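Local coordinates for protein tryptophanyl-tRNA synthetase (Campylobacter jejuni subsp. jejuni, PDB 3TZL) that probably attaches tryptophan to its cognate tRNA at the expense of ATP, working as a homodimeric class I aminoacyl-tRNA synthetase, at residues M101-Y110 against G123-M131. Numbering follows the deposited sequence.
Sequences MGLLERAHSY and GLFSYPVLM. With TRP (tryptophan), chain J.
A knob-into-hole contact in the catalytic domain of this class I synthetase joins Phe125, on the kinked helix 122-137, to a socket of Met101, Leu104, Glu105 and Tyr110. The short helix 101-105 crosses the segment 123-131 at 112°, and Phe125 buries more surface here than any other residue. With CG anti to the backbone N (chi1 -176°), the Phe125 ring reaches between Leu104 and Tyr110. Its edge meets the face of Tyr110 in a T-shaped pair, Phe125 CD1 lying 3.6 Å from Tyr110 CE1 and the planes standing at 75°. Leu104 CB lies over one face of the Phe125 ring, offset toward its rim, in a CH-pi contact 4.0 Å from the centroid. At the ring's edge sits SE of Met101, deposited as selenomethionine, a Met-aromatic contact.

Beyond the knob, the branches of Leu104 divide their work: CD2 packs on Pro128 CB (3.7 Å), whereas CD1 touches Val129 CG2 (3.7 Å). Two waters bridge polar atoms of the two segments. One donates to both Leu104 O (2.8 Å) and Phe125 O (2.6 Å); the second links Ser109 OG with Leu124 O. Ser109 OG is also hydrogen-bonded to His152, whose ring meets that of Tyr127 across the contact.

The second subunit packs on Met101, Leu104, Tyr110 and Phe125, so knob and socket form part of the dimer interface. Further along, Met131 SE lies 3.5 Å from N of the bound tryptophan. One helix of the class I catalytic domain thus packs at the subunit interface near its start and lines the tryptophan pocket with Met131.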
HETATM    1  N   MSE B 101       5.251  13.572  -6.315  1.00 34.54           N
HETATM    2  CA  MSE B 101       5.387  12.789  -7.538  1.00 37.24           C
HETATM    3  C   MSE B 101       6.769  12.868  -8.192  1.00 38.90           C
HETATM    4  O   MSE B 101       7.302  11.844  -8.620  1.00 39.80           O
HETATM    5  CB  MSE B 101       4.312  13.197  -8.552  1.00 40.92           C
HETATM    6  CG  MSE B 101       2.938  12.638  -8.232  1.00 39.84           C
HETATM    7 SE   MSE B 101       2.840  10.668  -8.282  0.78 42.99          SE
HETATM    8  CE  MSE B 101       2.733  10.480 -10.216  1.00 51.17           C
ATOM      9  N   GLY B 102       7.341  14.072  -8.273  1.00 37.57           N
ATOM     10  CA  GLY B 102       8.624  14.275  -8.930  1.00 34.50           C
ATOM     11  C   GLY B 102       9.746  13.412  -8.373  1.00 38.38           C
ATOM     12  O   GLY B 102      10.662  13.001  -9.091  1.00 39.49           O
ATOM     13  N   LEU B 103       9.682  13.132  -7.077  1.00 37.32           N
ATOM     14  CA  LEU B 103      10.667  12.252  -6.460  1.00 38.08           C
ATOM     15  C   LEU B 103      10.658  10.859  -7.110  1.00 38.50           C
ATOM     16  O   LEU B 103      11.707  10.241  -7.292  1.00 40.95           O
ATOM     17  CB  LEU B 103      10.376  12.125  -4.966  1.00 38.96           C
ATOM     18  CG  LEU B 103      11.430  12.527  -3.936  1.00 50.73           C
ATOM     19  CD1 LEU B 103      11.905  13.955  -4.144  1.00 54.80           C
ATOM     20  CD2 LEU B 103      10.853  12.343  -2.534  1.00 51.75           C
ATOM     21  N   LEU B 104       9.469  10.366  -7.450  1.00 33.37           N
ATOM     22  CA  LEU B 104       9.329   8.997  -7.947  1.00 34.86           C
ATOM     23  C   LEU B 104       9.512   8.967  -9.452  1.00 37.17           C
ATOM     24  O   LEU B 104       9.995   7.978  -9.992  1.00 37.42           O
ATOM     25  CB  LEU B 104       7.963   8.391  -7.559  1.00 33.85           C
ATOM     26  CG  LEU B 104       7.665   8.234  -6.062  1.00 30.33           C
ATOM     27  CD1 LEU B 104       6.234   7.781  -5.836  1.00 28.28           C
ATOM     28  CD2 LEU B 104       8.647   7.268  -5.391  1.00 28.44           C
ATOM     29  N   GLU B 105       9.119  10.053 -10.120  1.00 36.14           N
ATOM     30  CA  GLU B 105       9.314  10.181 -11.561  1.00 37.52           C
ATOM     31  C   GLU B 105      10.795  10.245 -11.909  1.00 41.30           C
ATOM     32  O   GLU B 105      11.193   9.879 -13.016  1.00 42.99           O
ATOM     33  CB  GLU B 105       8.591  11.417 -12.113  1.00 40.63           C
ATOM     34  CG  GLU B 105       7.077  11.272 -12.135  1.00 45.76           C
ATOM     35  CD  GLU B 105       6.346  12.590 -12.345  1.00 55.01           C
ATOM     36  OE1 GLU B 105       7.011  13.639 -12.489  1.00 59.79           O
ATOM     37  OE2 GLU B 105       5.097  12.576 -12.360  1.00 54.73           O
ATOM     38  N   ARG B 106      11.615  10.705 -10.969  1.00 37.60           N
ATOM     39  CA  ARG B 106      13.047  10.812 -11.219  1.00 41.43           C
ATOM     40  C   ARG B 106      13.830   9.562 -10.813  1.00 40.27           C
ATOM     41  O   ARG B 106      15.015   9.446 -11.116  1.00 41.17           O
ATOM     42  CB  ARG B 106      13.630  12.056 -10.537  1.00 46.64           C
ATOM     43  CG  ARG B 106      13.221  13.352 -11.206  1.00 51.07           C
ATOM     44  CD  ARG B 106      13.783  14.557 -10.487  1.00 54.22           C
ATOM     45  NE  ARG B 106      12.728  15.534 -10.256  1.00 57.88           N
ATOM     46  CZ  ARG B 106      12.296  15.893  -9.055  1.00 58.09           C
ATOM     47  NH1 ARG B 106      12.846  15.374  -7.966  1.00 56.49           N
ATOM     48  NH2 ARG B 106      11.325  16.785  -8.945  1.00 63.34           N
ATOM     49  N   ALA B 107      13.177   8.637 -10.119  1.00 40.51           N
ATOM     50  CA  ALA B 107      13.829   7.393  -9.717  1.00 41.94           C
ATOM     51  C   ALA B 107      14.317   6.657 -10.965  1.00 45.98           C
ATOM     52  O   ALA B 107      13.557   6.445 -11.915  1.00 46.34           O
ATOM     53  CB  ALA B 107      12.864   6.519  -8.922  1.00 40.05           C
ATOM     54  N   HIS B 108      15.594   6.301 -10.975  1.00 47.69           N
ATOM     55  CA  HIS B 108      16.189   5.684 -12.148  1.00 54.02           C
ATOM     56  C   HIS B 108      15.524   4.355 -12.468  1.00 51.10           C
ATOM     57  O   HIS B 108      15.324   4.022 -13.630  1.00 48.51           O
ATOM     58  CB  HIS B 108      17.693   5.514 -11.954  1.00 64.02           C
ATOM     59  CG  HIS B 108      18.453   6.799 -12.048  1.00 76.35           C
ATOM     60  ND1 HIS B 108      18.524   7.537 -13.213  1.00 81.93           N
ATOM     61  CD2 HIS B 108      19.168   7.482 -11.124  1.00 80.56           C
ATOM     62  CE1 HIS B 108      19.254   8.618 -13.001  1.00 83.95           C
ATOM     63  NE2 HIS B 108      19.657   8.610 -11.741  1.00 84.06           N
ATOM     64  N   SER B 109      15.142   3.619 -11.441  1.00 49.14           N
ATOM     65  CA  SER B 109      14.489   2.341 -11.637  1.00 57.97           C
ATOM     66  C   SER B 109      13.213   2.470 -12.461  1.00 59.81           C
ATOM     67  O   SER B 109      12.867   1.582 -13.195  1.00 62.65           O
ATOM     68  CB  SER B 109      14.223   1.639 -10.300  1.00 58.72           C
ATOM     69  OG  SER B 109      13.776   2.527  -9.286  1.00 54.42           O
ATOM     70  N   TYR B 110      12.530   3.592 -12.352  1.00 50.68           N
ATOM     71  CA  TYR B 110      11.335   3.849 -13.156  1.00 48.66           C
ATOM     72  C   TYR B 110      11.696   4.519 -14.483  1.00 49.23           C
ATOM     73  O   TYR B 110      11.198   4.125 -15.537  1.00 46.85           O
ATOM     74  CB  TYR B 110      10.328   4.702 -12.376  1.00 44.66           C
ATOM     75  CG  TYR B 110       9.190   5.261 -13.209  1.00 42.85           C
ATOM     76  CD1 TYR B 110       8.081   4.483 -13.520  1.00 41.20           C
ATOM     77  CD2 TYR B 110       9.214   6.578 -13.664  1.00 43.42           C
ATOM     78  CE1 TYR B 110       7.037   4.986 -14.276  1.00 40.48           C
ATOM     79  CE2 TYR B 110       8.160   7.100 -14.418  1.00 44.85           C
ATOM     80  CZ  TYR B 110       7.075   6.293 -14.721  1.00 48.26           C
ATOM     81  OH  TYR B 110       6.024   6.791 -15.472  1.00 52.50           O
ATOM     82  N   GLY B 123       3.108  -0.501  -9.432  1.00 29.28           N
ATOM     83  CA  GLY B 123       3.959  -1.178  -8.468  1.00 28.21           C
ATOM     84  C   GLY B 123       5.428  -0.829  -8.607  1.00 33.27           C
ATOM     85  O   GLY B 123       6.089  -0.561  -7.612  1.00 33.55           O
ATOM     86  N   LEU B 124       5.933  -0.820  -9.840  1.00 32.26           N
ATOM     87  CA  LEU B 124       7.316  -0.412 -10.106  1.00 34.40           C
ATOM     88  C   LEU B 124       7.556   1.037  -9.722  1.00 33.45           C
ATOM     89  O   LEU B 124       8.575   1.362  -9.138  1.00 34.18           O
ATOM     90  CB  LEU B 124       7.680  -0.588 -11.584  1.00 35.63           C
ATOM     91  CG  LEU B 124       9.107  -0.145 -11.939  1.00 42.06           C
ATOM     92  CD1 LEU B 124      10.131  -0.935 -11.141  1.00 45.35           C
ATOM     93  CD2 LEU B 124       9.384  -0.267 -13.424  1.00 44.83           C
ATOM     94  N   PHE B 125       6.613   1.900 -10.078  1.00 32.95           N
ATOM     95  CA  PHE B 125       6.676   3.323  -9.779  1.00 33.09           C
ATOM     96  C   PHE B 125       6.678   3.576  -8.270  1.00 35.05           C
ATOM     97  O   PHE B 125       7.387   4.457  -7.770  1.00 37.84           O
ATOM     98  CB  PHE B 125       5.455   4.001 -10.414  1.00 35.72           C
ATOM     99  CG  PHE B 125       5.426   5.494 -10.270  1.00 33.68           C
ATOM    100  CD1 PHE B 125       6.238   6.290 -11.046  1.00 32.59           C
ATOM    101  CD2 PHE B 125       4.550   6.102  -9.381  1.00 36.03           C
ATOM    102  CE1 PHE B 125       6.200   7.680 -10.929  1.00 37.08           C
ATOM    103  CE2 PHE B 125       4.509   7.478  -9.258  1.00 36.25           C
ATOM    104  CZ  PHE B 125       5.334   8.269 -10.033  1.00 37.07           C
ATOM    105  N   SER B 126       5.889   2.787  -7.547  1.00 33.61           N
ATOM    106  CA  SER B 126       5.625   3.034  -6.133  1.00 27.77           C
ATOM    107  C   SER B 126       6.595   2.355  -5.174  1.00 30.37           C
ATOM    108  O   SER B 126       6.643   2.702  -3.998  1.00 31.51           O
ATOM    109  CB  SER B 126       4.216   2.580  -5.780  1.00 29.22           C
ATOM    110  OG  SER B 126       3.262   3.185  -6.630  1.00 34.40           O
ATOM    111  N   TYR B 127       7.360   1.382  -5.644  1.00 30.14           N
ATOM    112  CA  TYR B 127       8.189   0.643  -4.693  1.00 32.19           C
ATOM    113  C   TYR B 127       9.220   1.416  -3.862  1.00 28.57           C
ATOM    114  O   TYR B 127       9.516   0.991  -2.755  1.00 33.33           O
ATOM    115  CB  TYR B 127       8.763  -0.638  -5.296  1.00 33.72           C
ATOM    116  CG  TYR B 127      10.145  -0.543  -5.874  1.00 33.65           C
ATOM    117  CD1 TYR B 127      11.277  -0.652  -5.070  1.00 31.46           C
ATOM    118  CD2 TYR B 127      10.321  -0.405  -7.236  1.00 40.72           C
ATOM    119  CE1 TYR B 127      12.553  -0.588  -5.624  1.00 38.81           C
ATOM    120  CE2 TYR B 127      11.584  -0.336  -7.795  1.00 42.68           C
ATOM    121  CZ  TYR B 127      12.691  -0.428  -6.993  1.00 41.47           C
ATOM    122  OH  TYR B 127      13.929  -0.374  -7.593  1.00 48.39           O
ATOM    123  N   PRO B 128       9.770   2.539  -4.381  1.00 29.30           N
ATOM    124  CA  PRO B 128      10.610   3.354  -3.490  1.00 29.36           C
ATOM    125  C   PRO B 128       9.880   3.848  -2.244  1.00 28.09           C
ATOM    126  O   PRO B 128      10.542   4.069  -1.231  1.00 29.90           O
ATOM    127  CB  PRO B 128      10.978   4.560  -4.362  1.00 32.85           C
ATOM    128  CG  PRO B 128      10.943   4.023  -5.760  1.00 35.40           C
ATOM    129  CD  PRO B 128       9.816   3.041  -5.770  1.00 28.75           C
ATOM    130  N   VAL B 129       8.560   4.021  -2.310  1.00 27.95           N
ATOM    131  CA  VAL B 129       7.808   4.425  -1.124  1.00 29.50           C
ATOM    132  C   VAL B 129       7.690   3.263  -0.127  1.00 29.00           C
ATOM    133  O   VAL B 129       7.801   3.461   1.086  1.00 30.31           O
ATOM    134  CB  VAL B 129       6.388   4.968  -1.469  1.00 30.34           C
ATOM    135  CG1 VAL B 129       5.726   5.536  -0.219  1.00 26.40           C
ATOM    136  CG2 VAL B 129       6.468   6.052  -2.531  1.00 32.65           C
ATOM    137  N   LEU B 130       7.475   2.051  -0.638  1.00 26.58           N
ATOM    138  CA  LEU B 130       7.329   0.905   0.241  1.00 23.56           C
ATOM    139  C   LEU B 130       8.671   0.651   0.905  1.00 28.35           C
ATOM    140  O   LEU B 130       8.753   0.395   2.115  1.00 31.02           O
ATOM    141  CB  LEU B 130       6.857  -0.331  -0.531  1.00 27.03           C
ATOM    142  CG  LEU B 130       6.825  -1.644   0.281  1.00 28.62           C
ATOM    143  CD1 LEU B 130       5.991  -1.526   1.558  1.00 26.56           C
ATOM    144  CD2 LEU B 130       6.301  -2.754  -0.591  1.00 25.98           C
HETATM  145  N   MSE B 131       9.728   0.736   0.101  1.00 27.16           N
HETATM  146  CA  MSE B 131      11.089   0.649   0.616  1.00 31.21           C
HETATM  147  C   MSE B 131      11.374   1.735   1.660  1.00 33.48           C
HETATM  148  O   MSE B 131      12.083   1.494   2.637  1.00 27.26           O
HETATM  149  CB  MSE B 131      12.085   0.778  -0.524  1.00 28.36           C
HETATM  150  CG  MSE B 131      13.527   0.888  -0.094  1.00 33.26           C
HETATM  151 SE   MSE B 131      14.702   0.376  -1.596  1.00 49.86          SE
HETATM  152  CE  MSE B 131      16.444   0.557  -0.717  1.00 32.52           C
TER
HETATM  153  N   TRP J 331      15.380  -2.705  -3.041  1.00 37.18           N
HETATM  154  CA  TRP J 331      16.334  -3.639  -2.435  1.00 46.30           C
HETATM  155  C   TRP J 331      17.027  -4.478  -3.500  1.00 56.08           C
HETATM  156  O   TRP J 331      18.012  -5.173  -3.227  1.00 56.28           O
HETATM  157  CB  TRP J 331      15.639  -4.548  -1.405  1.00 41.38           C
HETATM  158  CG  TRP J 331      15.002  -3.765  -0.297  1.00 36.80           C
HETATM  159  CD1 TRP J 331      13.665  -3.589  -0.062  1.00 37.40           C
HETATM  160  CD2 TRP J 331      15.693  -3.009   0.697  1.00 35.80           C
HETATM  161  NE1 TRP J 331      13.483  -2.777   1.041  1.00 41.64           N
HETATM  162  CE2 TRP J 331      14.716  -2.402   1.518  1.00 41.42           C
HETATM  163  CE3 TRP J 331      17.049  -2.786   0.975  1.00 35.44           C
HETATM  164  CZ2 TRP J 331      15.055  -1.597   2.607  1.00 37.36           C
HETATM  165  CZ3 TRP J 331      17.384  -1.978   2.055  1.00 36.62           C
HETATM  166  CH2 TRP J 331      16.390  -1.401   2.860  1.00 37.87           C
HETATM  167  OXT TRP J 331      16.603  -4.466  -4.657  1.00 59.37           O
HETATM  168  O   HOH W   1       9.562   5.518  -8.769  1.00 37.64           O
HETATM  169  O   HOH W   2      11.236   2.939  -9.382  1.00 41.44           O